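Long-range contacts in mitogen-activated protein kinase kinase kinase 7 interacting protein 1 (Anopheles gambiae, PDB 2IRM), which probably acts as a PP2C-like adapter that binds the kinase TAK1 and triggers its autophosphorylation in JNK and NF-kappa-B signalling: residues A[112-116]-A[145-151]; A[188-192]-A[294-298]. All coordinates share one frame. Numbering follows the deposited sequence.

Contact 1 of 2, residues A[112-116]-A[145-151]; sequences HVATK and DSLNNAL
Residues 112-116 form a turn in the first half of helix 110-121, with helical phi/psi throughout and a backbone bond from K116 N to H112 O of 2.9 Å. The facing segment 145-151 continues helix 144-148, which starts one residue earlier; N149 has a positive psi (-79/42), and the chain continues as a loop through L151. The closest CA atoms are those of K116 and N148, 6.5 Å apart, and 304 Å² is buried in total.

H112 starts the interface: its CB lies 4.2 Å from CD2 of L151, while the imidazole, in an m rotamer, leads away. Its carbonyl O stands 3.5 Å from OD1 of N148, an approach of two oxygens and so not a bond. V113, with chi1 at -46°, brings CG1 to 3.6 Å from L151 CD2, the one purely apolar side-chain pair here. L151 also packs on Y232 and L233 of helix 232-235, and V113 touches Y232, so the pair belongs to a small apolar cluster. Within the PP2C-type domain the two segments belong to helices 110-121 and 144-148, linked by residues of which 125-139 are not modelled; no strand appears in the modelled part.

T115 adds a methyl contact, CG2 to N148 ND2 at 3.8 Å. The K116 side chain then extends from its helix with chi1 t (-175°), chi2 off-well (-149°) and chi3 p (75°), which lays its aliphatic chain along the second segment: CB is 3.9 Å from N148 OD1, and CG is 4.4 Å from D145 OD1. The ammonium NZ instead makes a salt bridge to D240.

Contact 2 of 2, residues A[188-192]-A[294-298]; sequences LTVTQ and NRELV
Strand 189-192, extended in backbone, crosses a turn of helix 292-304 formed by residues 294-298. The two short axes approach to 9.2 Å and their N-to-C directions differ by 129°. V190 and R295 have the nearest CA atoms, 6.6 Å apart, and 290 Å² is buried. CA-to-CB bonds of L188, V190 and Q192 point toward the helix, whereas those of T189 and T191 point away.

V190 is the centre of the interface and loses 91 Å² to the helix. With chi1 t (-175°) it sends CG1 to 4.0 Å from N294 CB and CG2 to 3.5 Å from V298 CG2. The same CG2 lies 3.8 Å from CD of R295, whose first three chi angles are all m. This folded arginine brings the end of its side chain nearer the strand than its sideways CB would suggest, with V190 CG2 at the edge of the guanidinium. V298, also t (173°), serves two neighbours, for its CG1 meets L188 CD1 at 3.9 Å. The L188 rotamer has an off-well chi1 of -101° and a t chi2.

At the other end, extended Q192 (chi1 and chi2 t) places OE1 3.6 Å from N294 ND2, a polar approach, not a hydrogen bond; Q192 NE2 bonds to D196, and N294 OD1 to R176 of adjacent strand 176-181. L297, on another side of the turn, packs on strand 268-274 and helix 311-334. An edge strand of an antiparallel sheet covered by a helix in this way is the layered helix-on-sheet packing of the PP2C beta-sandwich, whose sheets carry helices on their outer faces.

In the fold
The contacts are in series along the chain and on opposite sides of its centre, about 42 Å apart between centres and about 25 Å between nearest atoms. The centre of contact 1, joining a helix to a short helix and its trailing loop, lies about 25 Å from the chain's centre; that of contact 2, joining a helix to a sheet edge, about 17 Å. Both are partly buried, with two of eight touching residues buried in contact 1 and two of six in contact 2. Contact 1 pairs a lysine's aliphatic chain with an asparagine amide and sets a leucine against a valine and a histidine CB; contact 2 centres on branched apolar side chains with polar margins.

Contact 1 of 2, residues A[112-116]-A[145-151]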
ATOM      1  N   HIS A 112       6.600 -12.472  21.390  1.00 43.76           N
ATOM      2  CA  HIS A 112       6.543 -13.451  20.308  1.00 43.64           C
ATOM      3  C   HIS A 112       7.934 -13.889  19.854  1.00 43.68           C
ATOM      4  O   HIS A 112       8.189 -15.087  19.708  1.00 43.72           O
ATOM      5  CB  HIS A 112       5.724 -12.917  19.132  1.00 43.47           C
ATOM      6  CG  HIS A 112       4.262 -12.816  19.422  1.00 43.44           C
ATOM      7  ND1 HIS A 112       3.320 -13.582  18.769  1.00 43.63           N
ATOM      8  CD2 HIS A 112       3.578 -12.056  20.312  1.00 43.55           C
ATOM      9  CE1 HIS A 112       2.119 -13.291  19.237  1.00 43.75           C
ATOM     10  NE2 HIS A 112       2.249 -12.368  20.175  1.00 43.64           N
ATOM     11  N   VAL A 113       8.832 -12.925  19.658  1.00 43.66           N
ATOM     12  CA  VAL A 113      10.212 -13.240  19.280  1.00 43.73           C
ATOM     13  C   VAL A 113      10.911 -14.029  20.389  1.00 43.90           C
ATOM     14  O   VAL A 113      11.627 -14.993  20.109  1.00 43.97           O
ATOM     15  CB  VAL A 113      11.045 -11.984  18.840  1.00 43.58           C
ATOM     16  CG1 VAL A 113      10.250 -11.118  17.877  1.00 43.94           C
ATOM     17  CG2 VAL A 113      11.510 -11.149  20.024  1.00 43.82           C
ATOM     18  N   ALA A 114      10.659 -13.629  21.639  1.00 44.07           N
ATOM     19  CA  ALA A 114      11.258 -14.253  22.808  1.00 44.13           C
ATOM     20  C   ALA A 114      10.734 -15.663  22.989  1.00 44.34           C
ATOM     21  O   ALA A 114      11.358 -16.471  23.671  1.00 44.42           O
ATOM     22  CB  ALA A 114      10.995 -13.425  24.045  1.00 44.14           C
ATOM     23  N   THR A 115       9.583 -15.945  22.383  1.00 44.74           N
ATOM     24  CA  THR A 115       9.020 -17.293  22.358  1.00 45.17           C
ATOM     25  C   THR A 115       9.664 -18.099  21.227  1.00 45.63           C
ATOM     26  O   THR A 115      10.041 -19.250  21.428  1.00 45.53           O
ATOM     27  CB  THR A 115       7.460 -17.285  22.266  1.00 45.12           C
ATOM     28  OG1 THR A 115       6.912 -16.671  23.438  1.00 44.92           O
ATOM     29  CG2 THR A 115       6.895 -18.698  22.165  1.00 44.76           C
ATOM     30  N   LYS A 116       9.812 -17.492  20.051  1.00 46.36           N
ATOM     31  CA  LYS A 116      10.497 -18.167  18.950  1.00 47.16           C
ATOM     32  C   LYS A 116      11.904 -18.563  19.374  1.00 47.46           C
ATOM     33  O   LYS A 116      12.250 -19.747  19.368  1.00 47.59           O
ATOM     34  CB  LYS A 116      10.564 -17.295  17.699  1.00 47.26           C
ATOM     35  CG  LYS A 116      11.175 -18.017  16.485  1.00 48.74           C
ATOM     36  CD  LYS A 116      11.923 -17.061  15.533  1.00 50.83           C
ATOM     37  CE  LYS A 116      13.280 -16.637  16.107  1.00 51.73           C
ATOM     38  NZ  LYS A 116      13.797 -15.397  15.457  1.00 53.09           N
ATOM     39  N   ASP A 145       6.137 -23.807  15.355  1.00 57.45           N
ATOM     40  CA  ASP A 145       7.267 -22.933  15.059  1.00 57.10           C
ATOM     41  C   ASP A 145       7.074 -22.171  13.734  1.00 56.85           C
ATOM     42  O   ASP A 145       7.479 -21.012  13.605  1.00 56.60           O
ATOM     43  CB  ASP A 145       8.551 -23.760  15.012  1.00 57.12           C
ATOM     44  CG  ASP A 145       9.794 -22.913  15.117  1.00 57.09           C
ATOM     45  OD1 ASP A 145       9.988 -22.256  16.161  1.00 56.62           O
ATOM     46  OD2 ASP A 145      10.588 -22.914  14.156  1.00 57.62           O
ATOM     47  N   SER A 146       6.465 -22.843  12.755  1.00 56.63           N
ATOM     48  CA  SER A 146       6.060 -22.216  11.499  1.00 56.32           C
ATOM     49  C   SER A 146       4.972 -21.201  11.796  1.00 55.99           C
ATOM     50  O   SER A 146       5.065 -20.051  11.367  1.00 56.12           O
ATOM     51  CB  SER A 146       5.533 -23.252  10.503  1.00 56.42           C
ATOM     52  OG  SER A 146       6.477 -24.286  10.278  1.00 56.84           O
ATOM     53  N   LEU A 147       3.952 -21.636  12.538  1.00 55.53           N
ATOM     54  CA  LEU A 147       2.882 -20.752  13.007  1.00 55.12           C
ATOM     55  C   LEU A 147       3.459 -19.551  13.743  1.00 54.66           C
ATOM     56  O   LEU A 147       3.012 -18.415  13.551  1.00 54.47           O
ATOM     57  CB  LEU A 147       1.910 -21.508  13.919  1.00 55.20           C
ATOM     58  CG  LEU A 147       0.857 -22.438  13.294  1.00 55.98           C
ATOM     59  CD1 LEU A 147       0.173 -21.762  12.088  1.00 56.41           C
ATOM     60  CD2 LEU A 147       1.426 -23.819  12.909  1.00 56.25           C
ATOM     61  N   ASN A 148       4.476 -19.815  14.560  1.00 54.09           N
ATOM     62  CA  ASN A 148       5.162 -18.778  15.312  1.00 53.60           C
ATOM     63  C   ASN A 148       5.796 -17.717  14.421  1.00 53.33           C
ATOM     64  O   ASN A 148       5.929 -16.576  14.835  1.00 53.53           O
ATOM     65  CB  ASN A 148       6.209 -19.387  16.243  1.00 53.62           C
ATOM     66  CG  ASN A 148       6.226 -18.728  17.610  1.00 53.55           C
ATOM     67  OD1 ASN A 148       6.700 -17.605  17.771  1.00 53.43           O
ATOM     68  ND2 ASN A 148       5.708 -19.432  18.606  1.00 54.05           N
ATOM     69  N   ASN A 149       6.188 -18.084  13.203  1.00 53.03           N
ATOM     70  CA  ASN A 149       6.636 -17.086  12.229  1.00 52.50           C
ATOM     71  C   ASN A 149       5.445 -16.374  11.570  1.00 52.30           C
ATOM     72  O   ASN A 149       5.405 -16.139  10.362  1.00 52.15           O
ATOM     73  CB  ASN A 149       7.607 -17.695  11.219  1.00 52.51           C
ATOM     74  CG  ASN A 149       8.930 -18.121  11.860  1.00 52.75           C
ATOM     75  OD1 ASN A 149       9.356 -19.266  11.717  1.00 53.28           O
ATOM     76  ND2 ASN A 149       9.582 -17.200  12.566  1.00 52.87           N
ATOM     77  N   ALA A 150       4.460 -16.062  12.413  1.00 52.06           N
ATOM     78  CA  ALA A 150       3.382 -15.136  12.101  1.00 51.44           C
ATOM     79  C   ALA A 150       3.902 -13.712  12.246  1.00 50.96           C
ATOM     80  O   ALA A 150       3.266 -12.776  11.782  1.00 51.44           O
ATOM     81  CB  ALA A 150       2.203 -15.361  13.040  1.00 51.32           C
ATOM     82  N   LEU A 151       5.057 -13.548  12.891  1.00 49.98           N
ATOM     83  CA  LEU A 151       5.706 -12.242  12.973  1.00 49.07           C
ATOM     84  C   LEU A 151       6.300 -11.812  11.623  1.00 48.83           C
ATOM     85  O   LEU A 151       7.219 -10.993  11.551  1.00 48.64           O
ATOM     86  CB  LEU A 151       6.741 -12.192  14.106  1.00 48.88           C
ATOM     87  CG  LEU A 151       7.547 -13.434  14.459  1.00 48.39           C
ATOM     88  CD1 LEU A 151       8.547 -13.733  13.382  1.00 48.92           C
ATOM     89  CD2 LEU A 151       8.256 -13.219  15.766  1.00 48.59           C
TER

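Contact 2 of 2, residues A[188-192]-A[294-298]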
ATOM      1  N   LEU A 188      -4.030  15.974 -19.151  1.00 54.14           N
ATOM      2  CA  LEU A 188      -3.991  15.352 -17.843  1.00 53.40           C
ATOM      3  C   LEU A 188      -2.562  14.896 -17.601  1.00 53.05           C
ATOM      4  O   LEU A 188      -2.081  13.951 -18.234  1.00 52.99           O
ATOM      5  CB  LEU A 188      -4.974  14.208 -17.583  1.00 53.35           C
ATOM      6  CG  LEU A 188      -6.235  14.536 -16.771  1.00 53.21           C
ATOM      7  CD1 LEU A 188      -6.972  13.255 -16.400  1.00 52.94           C
ATOM      8  CD2 LEU A 188      -5.923  15.350 -15.512  1.00 53.06           C
ATOM      9  N   THR A 189      -1.896  15.583 -16.677  1.00 52.53           N
ATOM     10  CA  THR A 189      -0.546  15.227 -16.260  1.00 52.01           C
ATOM     11  C   THR A 189      -0.560  14.447 -14.945  1.00 51.73           C
ATOM     12  O   THR A 189      -0.861  14.996 -13.877  1.00 51.83           O
ATOM     13  CB  THR A 189       0.362  16.468 -16.131  1.00 51.97           C
ATOM     14  OG1 THR A 189      -0.187  17.369 -15.166  1.00 51.68           O
ATOM     15  CG2 THR A 189       0.483  17.182 -17.463  1.00 52.07           C
ATOM     16  N   VAL A 190      -0.248  13.157 -15.045  1.00 51.24           N
ATOM     17  CA  VAL A 190      -0.098  12.278 -13.889  1.00 50.70           C
ATOM     18  C   VAL A 190       1.227  12.591 -13.214  1.00 50.40           C
ATOM     19  O   VAL A 190       2.255  12.706 -13.876  1.00 50.28           O
ATOM     20  CB  VAL A 190      -0.120  10.788 -14.305  1.00 50.58           C
ATOM     21  CG1 VAL A 190      -0.084   9.873 -13.091  1.00 50.32           C
ATOM     22  CG2 VAL A 190      -1.350  10.495 -15.142  1.00 50.95           C
ATOM     23  N   THR A 191       1.199  12.749 -11.897  1.00 50.14           N
ATOM     24  CA  THR A 191       2.424  13.006 -11.150  1.00 49.83           C
ATOM     25  C   THR A 191       2.427  12.299  -9.789  1.00 49.63           C
ATOM     26  O   THR A 191       1.725  12.709  -8.867  1.00 49.78           O
ATOM     27  CB  THR A 191       2.776  14.542 -11.074  1.00 49.77           C
ATOM     28  OG1 THR A 191       3.541  14.810  -9.896  1.00 49.97           O
ATOM     29  CG2 THR A 191       1.532  15.435 -11.092  1.00 49.40           C
ATOM     30  N   GLN A 192       3.216  11.228  -9.688  1.00 49.38           N
ATOM     31  CA  GLN A 192       3.297  10.404  -8.471  1.00 49.12           C
ATOM     32  C   GLN A 192       3.955  11.133  -7.292  1.00 49.20           C
ATOM     33  O   GLN A 192       5.120  11.520  -7.367  1.00 49.31           O
ATOM     34  CB  GLN A 192       4.042   9.089  -8.762  1.00 49.08           C
ATOM     35  CG  GLN A 192       4.226   8.175  -7.542  1.00 48.86           C
ATOM     36  CD  GLN A 192       4.802   6.792  -7.869  1.00 48.47           C
ATOM     37  OE1 GLN A 192       4.644   6.269  -8.977  1.00 46.77           O
ATOM     38  NE2 GLN A 192       5.456   6.187  -6.881  1.00 47.36           N
ATOM     39  N   ASN A 294       0.517   3.704 -14.171  1.00 55.04           N
ATOM     40  CA  ASN A 294      -0.188   4.915 -13.754  1.00 54.70           C
ATOM     41  C   ASN A 294      -0.980   5.525 -14.902  1.00 54.66           C
ATOM     42  O   ASN A 294      -2.201   5.624 -14.831  1.00 54.75           O
ATOM     43  CB  ASN A 294       0.781   5.968 -13.206  1.00 54.61           C
ATOM     44  CG  ASN A 294       1.679   5.441 -12.101  1.00 54.79           C
ATOM     45  OD1 ASN A 294       1.267   4.649 -11.246  1.00 53.33           O
ATOM     46  ND2 ASN A 294       2.921   5.902 -12.104  1.00 55.67           N
ATOM     47  N   ARG A 295      -0.281   5.924 -15.962  1.00 54.60           N
ATOM     48  CA  ARG A 295      -0.916   6.546 -17.117  1.00 54.56           C
ATOM     49  C   ARG A 295      -2.120   5.741 -17.595  1.00 54.53           C
ATOM     50  O   ARG A 295      -3.160   6.316 -17.927  1.00 54.53           O
ATOM     51  CB  ARG A 295       0.090   6.741 -18.261  1.00 54.63           C
ATOM     52  CG  ARG A 295       0.973   7.988 -18.136  1.00 55.02           C
ATOM     53  CD  ARG A 295       0.221   9.304 -18.426  1.00 55.46           C
ATOM     54  NE  ARG A 295      -0.326   9.358 -19.785  1.00 56.49           N
ATOM     55  CZ  ARG A 295      -1.613   9.539 -20.091  1.00 56.87           C
ATOM     56  NH1 ARG A 295      -2.525   9.710 -19.132  1.00 56.81           N
ATOM     57  NH2 ARG A 295      -1.988   9.561 -21.370  1.00 56.54           N
ATOM     58  N   GLU A 296      -1.983   4.416 -17.609  1.00 54.41           N
ATOM     59  CA  GLU A 296      -3.060   3.546 -18.072  1.00 54.39           C
ATOM     60  C   GLU A 296      -4.199   3.430 -17.067  1.00 54.23           C
ATOM     61  O   GLU A 296      -5.331   3.139 -17.446  1.00 54.27           O
ATOM     62  CB  GLU A 296      -2.533   2.164 -18.473  1.00 54.45           C
ATOM     63  CG  GLU A 296      -1.827   2.134 -19.836  1.00 55.17           C
ATOM     64  CD  GLU A 296      -2.708   2.605 -20.997  1.00 56.09           C
ATOM     65  OE1 GLU A 296      -3.871   2.154 -21.117  1.00 56.54           O
ATOM     66  OE2 GLU A 296      -2.230   3.428 -21.803  1.00 56.55           O
ATOM     67  N   LEU A 297      -3.901   3.668 -15.794  1.00 54.01           N
ATOM     68  CA  LEU A 297      -4.937   3.749 -14.770  1.00 53.83           C
ATOM     69  C   LEU A 297      -5.710   5.058 -14.900  1.00 53.98           C
ATOM     70  O   LEU A 297      -6.930   5.076 -14.779  1.00 54.16           O
ATOM     71  CB  LEU A 297      -4.325   3.627 -13.375  1.00 53.66           C
ATOM     72  CG  LEU A 297      -5.227   3.801 -12.151  1.00 53.61           C
ATOM     73  CD1 LEU A 297      -6.157   2.615 -11.959  1.00 53.27           C
ATOM     74  CD2 LEU A 297      -4.382   4.008 -10.914  1.00 53.60           C
ATOM     75  N   VAL A 298      -4.990   6.147 -15.153  1.00 54.12           N
ATOM     76  CA  VAL A 298      -5.589   7.473 -15.305  1.00 54.16           C
ATOM     77  C   VAL A 298      -6.136   7.812 -16.700  1.00 54.53           C
ATOM     78  O   VAL A 298      -6.788   8.844 -16.866  1.00 54.49           O
ATOM     79  CB  VAL A 298      -4.529   8.584 -15.149  1.00 54.06           C
ATOM     80  CG1 VAL A 298      -5.104   9.948 -15.485  1.00 53.87           C
ATOM     81  CG2 VAL A 298      -3.980   8.574 -13.734  1.00 53.72           C
TER